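Local coordinates for hypothetical protein TTHA0849 (Thermus thermophilus, PDB 2D4R) that is of unknown function but, as a putative member of the START domain superfamily, may bind or carry a lipid-like ligand, at residues V4-Y9 with S133-L138. Sequence-based numbering, arbitrary orientation.
Sequences VRAERY and SLLKGL
Apolar packing joins strand 4-9 to helix 133-138 through L135. Its CG lies anti to the carbonyl carbon (chi1 -72°) and CD1 extends on from it, anti to CA, to the strand. L135 CD1 meets A6 CB at 3.7 Å, A6 O at 3.7 Å and also R8 CB. A6 and R8 both point toward the helix, as alternate residues of a strand do. The buried L135 side chain also meets V102 and L104 of strand 100-109 and W91 of strand 86-95, and A6 rests on V131.

The fold is the helix-grip of the START and Bet v 1-like proteins. A long C-terminal helix, 120-144, lies against a curved antiparallel sheet. Strand 3-10 is an outermost strand of that sheet and pairs with strand 100-109. Over these short segments the strand and helix axes run nearly parallel, 21° apart, 8.4 Å at closest.

Polar side chains meet at the margin without bonding across. R8 has CG anti to the backbone N (chi1 -169°) and stays extended as far as NE. R8 CD passes 3.3 Å and R8 NE 3.5 Å from L135 O, the latter at an angle too poor for a hydrogen bond. K136 CG lies over one guanidinium face, toward its rim, 3.1 Å from R8 NH1. The two side chains lie side by side, pointing the same way, and the end of K136 bends away. R8 NH1 and K136 NZ are 4.7 Å apart. These like charges would probably repel; a long, weak ion pair from R8 to E139 may offset this. An alanine in place of R8, without the packing on L135 and K136 and the weak pairing to E139, would probably loosen this edge.

On the strand's other side, R5 NH1 forms a salt bridge with E7 OE2 at 3.1 Å.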
loop_
_atom_site.group_PDB
_atom_site.type_symbol
_atom_site.label_atom_id
_atom_site.label_comp_id
_atom_site.label_asym_id
_atom_site.label_seq_id
_atom_site.Cartn_x
_atom_site.Cartn_y
_atom_site.Cartn_z
ATOM N N VAL A 4 11.165 1.787 -2.654
ATOM C CA VAL A 4 10.776 2.879 -1.767
ATOM C C VAL A 4 10.320 2.253 -0.448
ATOM O O VAL A 4 9.871 1.116 -0.422
ATOM C CB VAL A 4 9.618 3.704 -2.393
ATOM C CG1 VAL A 4 8.916 4.518 -1.334
ATOM C CG2 VAL A 4 10.159 4.635 -3.458
ATOM N N ARG A 5 10.455 2.974 0.652
ATOM C CA ARG A 5 9.898 2.492 1.909
ATOM C C ARG A 5 9.466 3.644 2.783
ATOM O O ARG A 5 10.169 4.646 2.902
ATOM C CB ARG A 5 10.920 1.647 2.652
ATOM C CG ARG A 5 12.240 2.326 2.833
ATOM C CD ARG A 5 12.333 2.896 4.222
ATOM N NE ARG A 5 12.003 1.895 5.233
ATOM C CZ ARG A 5 12.026 2.138 6.539
ATOM N NH1 ARG A 5 11.714 1.183 7.408
ATOM N NH2 ARG A 5 12.361 3.348 6.967
ATOM N N ALA A 6 8.292 3.495 3.382
ATOM C CA ALA A 6 7.765 4.493 4.287
ATOM C C ALA A 6 7.599 3.836 5.647
ATOM O O ALA A 6 7.416 2.618 5.738
ATOM C CB ALA A 6 6.431 5.001 3.778
ATOM N N GLU A 7 7.668 4.651 6.696
ATOM C CA GLU A 7 7.620 4.187 8.079
ATOM C C GLU A 7 6.732 5.164 8.835
ATOM O O GLU A 7 6.864 6.376 8.678
ATOM C CB GLU A 7 9.036 4.196 8.664
ATOM C CG GLU A 7 9.234 3.421 9.953
ATOM C CD GLU A 7 10.704 3.290 10.320
ATOM O OE1 GLU A 7 11.340 4.325 10.615
ATOM O OE2 GLU A 7 11.228 2.153 10.307
ATOM N N ARG A 8 5.817 4.651 9.646
ATOM C CA ARG A 8 4.889 5.531 10.332
ATOM C C ARG A 8 4.412 4.925 11.650
ATOM O O ARG A 8 4.086 3.726 11.720
ATOM C CB ARG A 8 3.698 5.832 9.418
ATOM C CG ARG A 8 2.780 6.941 9.905
ATOM C CD ARG A 8 1.865 7.379 8.785
ATOM N NE ARG A 8 0.929 8.422 9.183
ATOM C CZ ARG A 8 1.205 9.720 9.160
ATOM N NH1 ARG A 8 0.287 10.603 9.534
ATOM N NH2 ARG A 8 2.404 10.136 8.773
ATOM N N TYR A 9 4.377 5.758 12.693
ATOM C CA TYR A 9 3.901 5.331 14.005
ATOM C C TYR A 9 2.404 5.586 14.150
ATOM O O TYR A 9 1.932 6.699 13.911
ATOM C CB TYR A 9 4.649 6.070 15.119
ATOM C CG TYR A 9 4.067 5.800 16.482
ATOM C CD1 TYR A 9 4.333 4.601 17.143
ATOM C CD2 TYR A 9 3.186 6.708 17.082
ATOM C CE1 TYR A 9 3.730 4.304 18.361
ATOM C CE2 TYR A 9 2.581 6.421 18.305
ATOM C CZ TYR A 9 2.855 5.213 18.936
ATOM O OH TYR A 9 2.233 4.896 20.119
ATOM N N SER A 133 1.774 8.297 1.848
ATOM C CA SER A 133 0.359 8.661 1.931
ATOM C C SER A 133 -0.532 7.460 2.214
ATOM O O SER A 133 -1.558 7.586 2.877
ATOM C CB SER A 133 -0.105 9.316 0.631
ATOM O OG SER A 133 -0.286 8.342 -0.380
ATOM N N LEU A 134 -0.149 6.294 1.705
ATOM C CA LEU A 134 -0.907 5.091 2.013
ATOM C C LEU A 134 -0.883 4.877 3.518
ATOM O O LEU A 134 -1.849 4.392 4.098
ATOM C CB LEU A 134 -0.330 3.864 1.282
ATOM C CG LEU A 134 -0.698 3.690 -0.203
ATOM C CD1 LEU A 134 -0.203 2.350 -0.712
ATOM C CD2 LEU A 134 -2.206 3.771 -0.386
ATOM N N LEU A 135 0.215 5.272 4.152
ATOM C CA LEU A 135 0.382 5.058 5.589
ATOM C C LEU A 135 -0.272 6.142 6.444
ATOM O O LEU A 135 -0.764 5.873 7.535
ATOM C CB LEU A 135 1.863 4.981 5.944
ATOM C CG LEU A 135 2.640 3.746 5.517
ATOM C CD1 LEU A 135 3.963 3.738 6.280
ATOM C CD2 LEU A 135 1.848 2.494 5.817
ATOM N N LYS A 136 -0.262 7.372 5.950
ATOM C CA LYS A 136 -0.936 8.458 6.644
ATOM C C LYS A 136 -2.444 8.240 6.536
ATOM O O LYS A 136 -3.197 8.568 7.449
ATOM C CB LYS A 136 -0.532 9.803 6.024
ATOM C CG LYS A 136 -1.086 11.023 6.740
ATOM C CD LYS A 136 -2.424 11.451 6.143
ATOM C CE LYS A 136 -2.866 12.772 6.729
ATOM N NZ LYS A 136 -1.761 13.765 6.666
ATOM N N GLY A 137 -2.874 7.674 5.414
ATOM C CA GLY A 137 -4.268 7.313 5.259
ATOM C C GLY A 137 -4.676 6.182 6.190
ATOM O O GLY A 137 -5.818 6.137 6.641
ATOM N N LEU A 138 -3.758 5.264 6.483
ATOM C CA LEU A 138 -4.056 4.186 7.432
ATOM C C LEU A 138 -4.160 4.747 8.853
ATOM O O LEU A 138 -5.007 4.311 9.632
ATOM C CB LEU A 138 -2.992 3.066 7.358
ATOM C CG LEU A 138 -2.920 2.054 8.515
ATOM C CD1 LEU A 138 -4.267 1.378 8.684
ATOM C CD2 LEU A 138 -1.836 1.011 8.256
#